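Local atomic coordinates of DUF5642 domain-containing protein (PDB entry 4TMD), a protein that is of unknown function but belongs to the Mog1p/PsbP clan and is probably exported from the mycobacterial cytoplasm as a lipoprotein. Residues D4-I7 / A8-A11. Residues are numbered along the deposited sequence; the frame is centred on the assembly and turned at random.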
ATOM      1  N   ASP A   4     -17.109   6.878  15.510  1.00 43.55           N
ATOM      2  CA  ASP A   4     -15.923   7.076  16.321  1.00 44.24           C
ATOM      3  C   ASP A   4     -14.656   6.801  15.533  1.00 30.47           C
ATOM      4  O   ASP A   4     -13.593   6.587  16.116  1.00 38.88           O
ATOM      5  CB  ASP A   4     -15.987   6.188  17.557  1.00 43.79           C
ATOM      6  CG  ASP A   4     -17.279   6.371  18.328  1.00 62.77           C
ATOM      7  OD1 ASP A   4     -17.446   7.446  18.947  1.00 53.99           O
ATOM      8  OD2 ASP A   4     -18.129   5.451  18.299  1.00 58.28           O
ATOM      9  N   ALA A   5     -14.768   6.802  14.209  1.00 27.17           N
ATOM     10  CA  ALA A   5     -13.607   6.517  13.371  1.00 23.38           C
ATOM     11  C   ALA A   5     -12.562   7.626  13.530  1.00 28.24           C
ATOM     12  O   ALA A   5     -12.902   8.804  13.661  1.00 21.84           O
ATOM     13  CB  ALA A   5     -14.017   6.355  11.896  1.00 19.60           C
ATOM     14  N   ASP A   6     -11.292   7.237  13.521  1.00 20.02           N
ATOM     15  CA  ASP A   6     -10.196   8.157  13.778  1.00 25.32           C
ATOM     16  C   ASP A   6      -8.911   7.545  13.238  1.00 18.05           C
ATOM     17  O   ASP A   6      -8.429   6.519  13.755  1.00 15.34           O
ATOM     18  CB  ASP A   6     -10.087   8.432  15.283  1.00 23.27           C
ATOM     19  CG  ASP A   6      -9.166   9.595  15.622  1.00 29.14           C
ATOM     20  OD1 ASP A   6      -8.500  10.171  14.726  1.00 28.03           O
ATOM     21  OD2 ASP A   6      -9.100   9.919  16.826  1.00 37.58           O
ATOM     22  N   ILE A   7      -8.361   8.155  12.196  1.00 14.48           N
ATOM     23  CA  ILE A   7      -7.127   7.646  11.593  1.00 18.34           C
ATOM     24  C   ILE A   7      -5.981   7.622  12.602  1.00 20.51           C
ATOM     25  O   ILE A   7      -5.022   6.869  12.441  1.00 20.58           O
ATOM     26  CB  ILE A   7      -6.691   8.475  10.367  1.00 15.73           C
ATOM     27  CG1 ILE A   7      -6.352   9.924  10.748  1.00 25.87           C
ATOM     28  CG2 ILE A   7      -7.767   8.443   9.291  1.00 16.55           C
ATOM     29  CD1 ILE A   7      -5.746  10.717   9.569  1.00 22.52           C
ATOM     30  N   ALA A   8      -6.081   8.436  13.648  1.00 18.89           N
ATOM     31  CA  ALA A   8      -5.039   8.480  14.679  1.00 24.25           C
ATOM     32  C   ALA A   8      -4.932   7.140  15.399  1.00 20.36           C
ATOM     33  O   ALA A   8      -3.922   6.833  16.017  1.00 20.12           O
ATOM     34  CB  ALA A   8      -5.318   9.601  15.686  1.00 19.19           C
ATOM     35  N   LYS A   9      -5.975   6.331  15.333  1.00 18.04           N
ATOM     36  CA  LYS A   9      -5.928   5.072  16.057  1.00 18.42           C
ATOM     37  C   LYS A   9      -5.006   4.042  15.394  1.00 21.96           C
ATOM     38  O   LYS A   9      -4.868   2.945  15.932  1.00 18.90           O
ATOM     39  CB  LYS A   9      -7.342   4.503  16.224  1.00 19.66           C
ATOM     40  CG  LYS A   9      -8.255   5.380  17.110  1.00 19.66           C
ATOM     41  CD  LYS A   9      -9.578   4.693  17.392  1.00 29.26           C
ATOM     42  CE  LYS A   9     -10.684   5.688  17.648  1.00 39.90           C
ATOM     43  NZ  LYS A   9     -10.314   6.608  18.752  1.00 42.01           N
ATOM     44  N   VAL A  10      -4.361   4.369  14.260  1.00 16.47           N
ATOM     45  CA  VAL A  10      -3.328   3.462  13.717  1.00 20.14           C
ATOM     46  C   VAL A  10      -2.167   3.308  14.678  1.00 17.12           C
ATOM     47  O   VAL A  10      -1.390   2.359  14.569  1.00 16.37           O
ATOM     48  CB  VAL A  10      -2.683   3.917  12.375  1.00 24.11           C
ATOM     49  CG1 VAL A  10      -3.587   3.664  11.229  1.00 28.06           C
ATOM     50  CG2 VAL A  10      -2.180   5.357  12.447  1.00 15.87           C
ATOM     51  N   ALA A  11      -2.039   4.266  15.597  1.00 20.04           N
ATOM     52  CA  ALA A  11      -1.008   4.217  16.639  1.00 20.63           C
ATOM     53  C   ALA A  11      -1.139   2.926  17.426  1.00 23.73           C
ATOM     54  O   ALA A  11      -0.153   2.383  17.895  1.00 22.64           O
ATOM     55  CB  ALA A  11      -1.113   5.431  17.568  1.00 19.72           C
TER
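An Asx turn at Asp-6, closed by Ala-8, leads into the 3-10 segment that precedes strand 22-30. With CG anti to the backbone N and beside the carbonyl carbon (chi1 -168°), the carboxylate points forward along the chain to the N-H of Ala-8. Asp-6 OD1 takes that N-H, Ala-8 N lying 3.2 Å away and above the carboxylate plane, while the Ala-8 methyl CB sits 3.4 Å from the same OD1. The main chain makes the first 3-10 bond, overlapping the Asx turn: Lys-9 N reaches Asp-6 O at 2.9 Å in a nearly straight bond of 164°. One residue on, Val-10 N bonds to Ile-7 O at 3.2 Å, repeating the 3-10 spacing.

Lys-9 sends its aliphatic chain back across Asp-6, roughly at right angles to that side chain, with CE 3.7 Å from Asp-6 CB and 3.4 Å from Asp-4 O. The bend at chi4 (-56°) leaves NZ 4.0 Å from Asp-6 OD2, too far for a salt bridge. Meanwhile the Asp-6 backbone pairs with Val-193 of helix 179-194. Two successive N-H groups are thus held by Asp-6, one by its carboxylate and one by its carbonyl, while Ile-7 and Val-10 pack on the sheet against Ala-85 of strand 79-88, and the Lys-9 ammonium probably adds only a mild electrostatic pull.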